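Local structure of putative phosphomannomutase (Thermus thermophilus, 1TUO) at residues H167-F176 / L350-A361; F176-G186 / I204-H214. The protein is a putative phosphomannomutase of the phosphohexose mutase family that probably moves a phosphate group between positions of a sugar phosphate with the help of magnesium. All coordinates share one frame; numbering follows the deposited sequence.

Contact 1 of 2, residues H167-F176 / L350-A361; sequences HLDLKALSGF and LTSLLLLESVAA
Glu357 reaches out from helix 348-362 and takes the backbone N-H of Asp169 on its OE1, 2.8 Å from N to OE1 and almost straight at 175°, although the donor stands well above the carboxylate plane. With CG anti to the backbone N (chi1 -173°) and an extended chain beyond it, the carboxylate clears its own helix and arrives beside Leu168 and Asp169. Leu168 CD2 touches both this oxygen and Leu354, lying 3.6 Å from Leu354 CD2, while Leu168 CD1 lies against CB and CD1 of Leu353, the two side chains meeting roughly at a right angle. Farther along the segment, Leu173 CD2 presses on the backbone of helix 348-362, 3.4 Å from Glu357 CA. Ala360 CB sits 3.3 Å from Ala172 O and also touches Phe176 N. At the far end Leu356 CD1 stands over the centre of the Phe176 ring, a CH-pi contact of 3.4 Å from CD1 to the centroid, and Val359 CG1 meets the ring edge.

In the second shell, Asp169 N-caps helix 170-173, its OD1 accepting from Ala172 N at 2.8 Å. Glu357 OE2 is turned to Tyr277 and Lys281, a hydrogen bond and a salt bridge that fix the carboxylate. An alanine in place of Glu357 is likely to leave Asp169 N without its acceptor and Lys281 without this counter-charge. The contact thus joins domain II to domain III of the mutase fold through an apolar seam with one buried carboxylate, whose negative charge is probably stabilised by Lys281.

Contact 2 of 2, residues F176-G186 / I204-H214; sequences FSGVLYHDSMG and IPVRPIREEPH
The Arg207 guanidinium carries Val179 CG2 over one face and Tyr181 OH at its edge, in a parallel strand pair of a beta-alpha-beta unit (strand 180-183, helix 192-199, strand 206-209) in domain II. The Tyr181 ring stands nearly perpendicular to it, with planes 85° apart, and both side chains run the same way; the bond from Arg207 NH1 to Tyr181 OH, 3.1 Å long and bent to 130°, is weak, and the hydroxyl also bonds Glu239. Val179 CG2 is 3.5 Å from Arg207 CD, placed there by a chi1 of 53° that sets CG2 anti to the backbone N. The Phe176 ring has Gly178 N over one face, and its CD2 touches Ile204 CG2.

Leu180 N, Arg207 N, His182 N and Ile209 N bond in turn to Pro205 O, Leu180 O, Arg207 O and His182 O, and Ser184 N continues the series to Ile209 O. Leu180, Val206, His182 and Pro208 share one face, where the last three touch helix 192-199; Tyr181, Arg207, Asp183 and Ile209 occupy the other.

Beyond the strands, Gly186 N bonds Arg210 O and His214 N bonds Gly186 O. Asp183 OD1 also accepts from Thr232. Arg210 grips the Asp183 carboxylate side-on in a salt bridge: NH2 meets the syn lone pair of OD1 at 2.7 Å, and NE lies 3.0 Å from OD2, which takes Met185 N from its opposite face in an Asx turn.

Overall arrangement
Contact 2 lies within domain II, pairing two neighbouring strands of one sheet, whereas contact 1 links that domain to helix 348-362 of domain III. Both mix buried with exposed residues, and their centres are about 16 Å apart. Phe176 belongs to both, and Ile204 CD1 of contact 2 packs on the Leu173 carbonyl oxygen and on Leu356 CD2 of contact 1, so the two adjoin. Helix 192-199 also touches both, through Phe196 and Leu193 on contact 1. Their chemistry differs: contact 1 relies on leucine and alanine packing with one direct hydrogen bond, while contact 2 is built on a regular backbone series, with a salt bridge at the strand ends, from Asp183 in one strand to Arg210 just past the other.

Contact 1 of 2, residues H167-F176 / L350-A361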
# COMPACT_ATOMS: atom_id res chain seq x y z
N HIS A 167 0.12 -7.99 16.93
CA HIS A 167 1.29 -8.18 16.07
C HIS A 167 2.43 -7.24 16.38
O HIS A 167 3.37 -7.09 15.58
CB HIS A 167 0.87 -8.01 14.61
CG HIS A 167 -0.28 -8.87 14.21
ND1 HIS A 167 -0.22 -10.25 14.25
CD2 HIS A 167 -1.53 -8.56 13.80
CE1 HIS A 167 -1.39 -10.75 13.88
NE2 HIS A 167 -2.20 -9.74 13.61
N LEU A 168 2.37 -6.60 17.55
CA LEU A 168 3.40 -5.66 17.95
C LEU A 168 3.96 -5.96 19.34
O LEU A 168 3.26 -6.51 20.20
CB LEU A 168 2.81 -4.24 17.94
CG LEU A 168 2.47 -3.69 16.55
CD1 LEU A 168 1.46 -2.57 16.67
CD2 LEU A 168 3.74 -3.21 15.87
N ASP A 169 5.23 -5.63 19.54
CA ASP A 169 5.87 -5.84 20.83
C ASP A 169 5.65 -4.54 21.60
O ASP A 169 6.43 -3.60 21.48
CB ASP A 169 7.37 -6.10 20.65
CG ASP A 169 8.04 -6.56 21.93
OD1 ASP A 169 7.74 -5.99 23.00
OD2 ASP A 169 8.88 -7.49 21.86
N LEU A 170 4.56 -4.48 22.36
CA LEU A 170 4.24 -3.28 23.10
C LEU A 170 5.31 -2.90 24.12
O LEU A 170 5.59 -1.72 24.32
CB LEU A 170 2.88 -3.43 23.80
CG LEU A 170 1.71 -3.71 22.84
CD1 LEU A 170 0.41 -3.78 23.63
CD2 LEU A 170 1.62 -2.62 21.78
N LYS A 171 5.92 -3.90 24.74
CA LYS A 171 6.97 -3.66 25.72
C LYS A 171 8.15 -2.95 25.05
O LYS A 171 8.67 -1.96 25.56
CB LYS A 171 7.43 -4.99 26.33
CG LYS A 171 8.44 -4.86 27.45
CD LYS A 171 8.72 -6.22 28.08
CE LYS A 171 9.78 -6.13 29.17
NZ LYS A 171 9.36 -5.22 30.28
N ALA A 172 8.54 -3.45 23.89
CA ALA A 172 9.64 -2.85 23.14
C ALA A 172 9.26 -1.45 22.67
O ALA A 172 10.06 -0.51 22.76
CB ALA A 172 10.01 -3.73 21.96
N LEU A 173 8.03 -1.31 22.17
CA LEU A 173 7.55 -0.02 21.68
C LEU A 173 7.62 1.10 22.71
O LEU A 173 7.95 2.24 22.38
CB LEU A 173 6.10 -0.14 21.20
CG LEU A 173 5.88 -0.60 19.76
CD1 LEU A 173 4.40 -0.85 19.53
CD2 LEU A 173 6.41 0.47 18.80
N SER A 174 7.31 0.77 23.96
CA SER A 174 7.33 1.77 25.03
C SER A 174 8.71 2.38 25.20
O SER A 174 8.86 3.45 25.78
CB SER A 174 6.88 1.13 26.35
OG SER A 174 7.82 0.17 26.80
N GLY A 175 9.73 1.69 24.69
CA GLY A 175 11.09 2.18 24.80
C GLY A 175 11.47 3.27 23.82
O GLY A 175 12.52 3.90 23.97
N PHE A 176 10.63 3.51 22.81
CA PHE A 176 10.93 4.55 21.83
C PHE A 176 11.21 5.86 22.55
O PHE A 176 10.41 6.31 23.37
CB PHE A 176 9.77 4.73 20.85
CG PHE A 176 10.05 5.73 19.75
CD1 PHE A 176 11.10 5.52 18.86
CD2 PHE A 176 9.28 6.88 19.62
CE1 PHE A 176 11.38 6.45 17.86
CE2 PHE A 176 9.55 7.81 18.62
CZ PHE A 176 10.61 7.60 17.74
N LEU A 350 0.11 -0.51 10.09
CA LEU A 350 0.95 -1.50 10.77
C LEU A 350 2.41 -1.29 10.36
O LEU A 350 3.31 -1.48 11.18
CB LEU A 350 0.53 -2.93 10.43
CG LEU A 350 1.38 -4.00 11.11
CD1 LEU A 350 1.41 -3.75 12.62
CD2 LEU A 350 0.82 -5.38 10.82
N THR A 351 2.65 -0.89 9.11
CA THR A 351 4.02 -0.66 8.68
C THR A 351 4.63 0.46 9.50
O THR A 351 5.78 0.36 9.94
CB THR A 351 4.11 -0.26 7.19
OG1 THR A 351 3.62 -1.33 6.37
CG2 THR A 351 5.55 0.01 6.80
N SER A 352 3.87 1.52 9.72
CA SER A 352 4.35 2.64 10.51
C SER A 352 4.70 2.18 11.92
O SER A 352 5.76 2.53 12.45
CB SER A 352 3.29 3.74 10.58
OG SER A 352 3.05 4.29 9.30
N LEU A 353 3.81 1.40 12.52
CA LEU A 353 4.04 0.91 13.87
C LEU A 353 5.22 -0.05 13.98
O LEU A 353 5.93 -0.04 14.98
CB LEU A 353 2.76 0.27 14.42
CG LEU A 353 1.63 1.30 14.62
CD1 LEU A 353 0.30 0.61 14.92
CD2 LEU A 353 2.02 2.25 15.75
N LEU A 354 5.45 -0.87 12.95
CA LEU A 354 6.59 -1.79 12.99
C LEU A 354 7.89 -1.01 12.83
O LEU A 354 8.91 -1.36 13.41
CB LEU A 354 6.46 -2.86 11.91
CG LEU A 354 5.38 -3.92 12.17
CD1 LEU A 354 5.17 -4.76 10.93
CD2 LEU A 354 5.79 -4.79 13.35
N LEU A 355 7.86 0.06 12.03
CA LEU A 355 9.06 0.87 11.87
C LEU A 355 9.39 1.46 13.23
O LEU A 355 10.54 1.45 13.67
CB LEU A 355 8.83 2.00 10.86
CG LEU A 355 8.81 1.51 9.41
CD1 LEU A 355 8.28 2.60 8.48
CD2 LEU A 355 10.23 1.10 9.01
N LEU A 356 8.36 1.96 13.91
CA LEU A 356 8.52 2.54 15.23
C LEU A 356 9.06 1.48 16.20
O LEU A 356 9.97 1.75 17.00
CB LEU A 356 7.16 3.06 15.72
CG LEU A 356 7.11 3.83 17.05
CD1 LEU A 356 7.97 5.08 16.97
CD2 LEU A 356 5.66 4.20 17.34
N GLU A 357 8.53 0.26 16.11
CA GLU A 357 8.99 -0.82 16.98
C GLU A 357 10.47 -1.13 16.72
O GLU A 357 11.26 -1.24 17.67
CB GLU A 357 8.17 -2.10 16.74
CG GLU A 357 8.51 -3.23 17.73
CD GLU A 357 7.81 -4.53 17.41
OE1 GLU A 357 6.56 -4.55 17.36
OE2 GLU A 357 8.50 -5.55 17.20
N SER A 358 10.84 -1.26 15.45
CA SER A 358 12.23 -1.57 15.08
C SER A 358 13.23 -0.57 15.67
O SER A 358 14.28 -0.96 16.17
CB SER A 358 12.40 -1.60 13.55
OG SER A 358 12.35 -0.30 12.99
N VAL A 359 12.90 0.71 15.59
CA VAL A 359 13.80 1.73 16.11
C VAL A 359 13.95 1.59 17.63
O VAL A 359 15.06 1.66 18.15
CB VAL A 359 13.29 3.14 15.76
CG1 VAL A 359 14.16 4.19 16.44
CG2 VAL A 359 13.32 3.33 14.24
N ALA A 360 12.84 1.37 18.32
CA ALA A 360 12.88 1.23 19.77
C ALA A 360 13.61 -0.03 20.22
O ALA A 360 14.47 0.01 21.11
CB ALA A 360 11.46 1.24 20.33
N ALA A 361 13.28 -1.16 19.59
CA ALA A 361 13.89 -2.44 19.94
C ALA A 361 15.38 -2.52 19.62
O ALA A 361 16.17 -3.00 20.44
CB ALA A 361 13.14 -3.57 19.25
O HOH W 1 6.21 -7.15 16.06
O HOH W 2 12.47 -0.45 23.74

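Contact 2 of 2, residues F176-G186 / I204-H214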
# COMPACT_ATOMS: atom_id res chain seq x y z
N PHE A 176 10.63 3.51 22.81
CA PHE A 176 10.93 4.55 21.83
C PHE A 176 11.21 5.86 22.55
O PHE A 176 10.41 6.31 23.37
CB PHE A 176 9.77 4.73 20.85
CG PHE A 176 10.05 5.73 19.75
CD1 PHE A 176 11.10 5.52 18.86
CD2 PHE A 176 9.28 6.88 19.62
CE1 PHE A 176 11.38 6.45 17.86
CE2 PHE A 176 9.55 7.81 18.62
CZ PHE A 176 10.61 7.60 17.74
N SER A 177 12.35 6.47 22.24
CA SER A 177 12.76 7.71 22.90
C SER A 177 12.62 8.98 22.07
O SER A 177 13.06 10.05 22.49
CB SER A 177 14.21 7.57 23.37
OG SER A 177 15.07 7.23 22.29
N GLY A 178 12.00 8.88 20.90
CA GLY A 178 11.84 10.06 20.08
C GLY A 178 10.40 10.51 19.92
O GLY A 178 9.54 10.22 20.76
N VAL A 179 10.14 11.22 18.84
CA VAL A 179 8.81 11.71 18.52
C VAL A 179 8.47 11.18 17.14
O VAL A 179 9.33 11.12 16.26
CB VAL A 179 8.76 13.25 18.49
CG1 VAL A 179 9.83 13.78 17.57
CG2 VAL A 179 7.40 13.72 18.02
N LEU A 180 7.22 10.78 16.95
CA LEU A 180 6.80 10.29 15.64
C LEU A 180 5.93 11.34 14.96
O LEU A 180 4.92 11.77 15.51
CB LEU A 180 6.01 8.98 15.78
CG LEU A 180 5.49 8.38 14.47
CD1 LEU A 180 6.65 8.00 13.57
CD2 LEU A 180 4.63 7.16 14.76
N TYR A 181 6.36 11.77 13.78
CA TYR A 181 5.58 12.73 13.02
C TYR A 181 4.75 11.89 12.06
O TYR A 181 5.26 10.94 11.46
CB TYR A 181 6.49 13.67 12.22
CG TYR A 181 7.24 14.66 13.08
CD1 TYR A 181 8.41 14.30 13.75
CD2 TYR A 181 6.77 15.96 13.24
CE1 TYR A 181 9.10 15.22 14.55
CE2 TYR A 181 7.44 16.89 14.04
CZ TYR A 181 8.60 16.51 14.69
OH TYR A 181 9.28 17.42 15.48
N HIS A 182 3.47 12.22 11.95
CA HIS A 182 2.58 11.49 11.06
C HIS A 182 1.90 12.45 10.09
O HIS A 182 0.99 13.18 10.47
CB HIS A 182 1.50 10.73 11.82
CG HIS A 182 0.55 9.99 10.93
ND1 HIS A 182 -0.68 9.53 11.36
CD2 HIS A 182 0.65 9.62 9.63
CE1 HIS A 182 -1.29 8.91 10.37
NE2 HIS A 182 -0.51 8.95 9.31
N ASP A 183 2.37 12.41 8.85
CA ASP A 183 1.83 13.21 7.77
C ASP A 183 0.75 12.33 7.15
O ASP A 183 1.05 11.29 6.56
CB ASP A 183 2.94 13.49 6.76
CG ASP A 183 2.48 14.27 5.55
OD1 ASP A 183 3.35 14.53 4.69
OD2 ASP A 183 1.28 14.61 5.44
N SER A 184 -0.52 12.72 7.33
CA SER A 184 -1.64 11.95 6.79
C SER A 184 -1.98 12.36 5.36
O SER A 184 -2.78 11.70 4.69
CB SER A 184 -2.88 12.14 7.68
OG SER A 184 -2.70 11.47 8.92
N MET A 185 -1.35 13.44 4.90
CA MET A 185 -1.55 13.96 3.55
C MET A 185 -3.01 14.29 3.24
O MET A 185 -3.40 14.35 2.07
CB MET A 185 -1.01 12.96 2.51
CG MET A 185 0.44 12.55 2.73
SD MET A 185 1.13 11.53 1.39
CE MET A 185 1.77 12.82 0.27
N GLY A 186 -3.80 14.52 4.29
CA GLY A 186 -5.21 14.83 4.12
C GLY A 186 -6.00 13.56 3.80
O GLY A 186 -7.18 13.61 3.44
N ILE A 204 3.69 7.49 23.67
CA ILE A 204 4.64 7.87 22.63
C ILE A 204 4.02 9.09 21.95
O ILE A 204 2.89 9.04 21.48
CB ILE A 204 4.84 6.75 21.60
CG1 ILE A 204 5.49 5.54 22.27
CG2 ILE A 204 5.69 7.26 20.44
CD1 ILE A 204 5.73 4.36 21.33
N PRO A 205 4.75 10.21 21.91
CA PRO A 205 4.21 11.41 21.28
C PRO A 205 4.13 11.36 19.76
O PRO A 205 5.09 10.99 19.09
CB PRO A 205 5.16 12.51 21.77
CG PRO A 205 6.47 11.78 21.87
CD PRO A 205 6.06 10.48 22.53
N VAL A 206 2.97 11.71 19.22
CA VAL A 206 2.77 11.73 17.78
C VAL A 206 2.37 13.14 17.38
O VAL A 206 1.36 13.66 17.85
CB VAL A 206 1.67 10.74 17.33
CG1 VAL A 206 1.31 10.99 15.87
CG2 VAL A 206 2.17 9.31 17.50
N ARG A 207 3.19 13.76 16.53
CA ARG A 207 2.91 15.10 16.07
C ARG A 207 2.36 14.99 14.65
O ARG A 207 3.06 14.57 13.73
CB ARG A 207 4.19 15.94 16.11
CG ARG A 207 4.70 16.13 17.54
CD ARG A 207 5.99 16.93 17.60
NE ARG A 207 6.50 17.05 18.96
CZ ARG A 207 7.65 17.63 19.28
NH1 ARG A 207 8.42 18.15 18.33
NH2 ARG A 207 8.05 17.68 20.55
N PRO A 208 1.09 15.37 14.47
CA PRO A 208 0.40 15.33 13.18
C PRO A 208 0.82 16.39 12.18
O PRO A 208 1.17 17.52 12.55
CB PRO A 208 -1.06 15.47 13.58
CG PRO A 208 -0.96 16.49 14.68
CD PRO A 208 0.22 15.96 15.50
N ILE A 209 0.76 16.01 10.91
CA ILE A 209 1.06 16.88 9.79
C ILE A 209 -0.04 16.60 8.77
O ILE A 209 -0.31 15.44 8.46
CB ILE A 209 2.44 16.56 9.17
CG1 ILE A 209 3.56 17.05 10.10
CG2 ILE A 209 2.57 17.22 7.81
CD1 ILE A 209 4.96 16.71 9.62
N ARG A 210 -0.69 17.66 8.29
CA ARG A 210 -1.77 17.52 7.32
C ARG A 210 -2.80 16.47 7.76
O ARG A 210 -3.24 15.62 6.97
CB ARG A 210 -1.19 17.18 5.94
CG ARG A 210 -0.36 18.33 5.36
CD ARG A 210 0.05 18.15 3.90
NE ARG A 210 1.02 17.07 3.70
CZ ARG A 210 1.83 16.99 2.65
NH1 ARG A 210 1.79 17.92 1.70
NH2 ARG A 210 2.69 15.99 2.55
N GLU A 211 -3.20 16.54 9.03
CA GLU A 211 -4.15 15.59 9.58
C GLU A 211 -5.59 15.82 9.17
O GLU A 211 -6.39 14.89 9.14
CB GLU A 211 -4.07 15.58 11.11
CG GLU A 211 -4.16 16.95 11.76
CD GLU A 211 -4.23 16.87 13.27
OE1 GLU A 211 -3.91 17.88 13.94
OE2 GLU A 211 -4.62 15.80 13.80
N GLU A 212 -5.93 17.06 8.84
CA GLU A 212 -7.30 17.39 8.44
C GLU A 212 -7.67 16.74 7.11
O GLU A 212 -6.96 16.90 6.12
CB GLU A 212 -7.45 18.91 8.34
CG GLU A 212 -8.79 19.38 7.81
CD GLU A 212 -8.91 20.89 7.80
OE1 GLU A 212 -8.93 21.49 8.89
OE2 GLU A 212 -8.96 21.49 6.69
N PRO A 213 -8.79 15.99 7.07
CA PRO A 213 -9.21 15.34 5.83
C PRO A 213 -9.44 16.42 4.78
O PRO A 213 -10.01 17.48 5.08
CB PRO A 213 -10.51 14.64 6.23
CG PRO A 213 -10.29 14.34 7.69
CD PRO A 213 -9.68 15.62 8.19
N HIS A 214 -8.99 16.17 3.55
CA HIS A 214 -9.12 17.15 2.48
C HIS A 214 -9.18 16.44 1.12
O HIS A 214 -8.27 15.71 0.76
CB HIS A 214 -7.91 18.08 2.52
CG HIS A 214 -8.09 19.36 1.76
ND1 HIS A 214 -8.39 19.40 0.42
CD2 HIS A 214 -8.00 20.65 2.16
CE1 HIS A 214 -8.47 20.65 0.02
NE2 HIS A 214 -8.24 21.44 1.06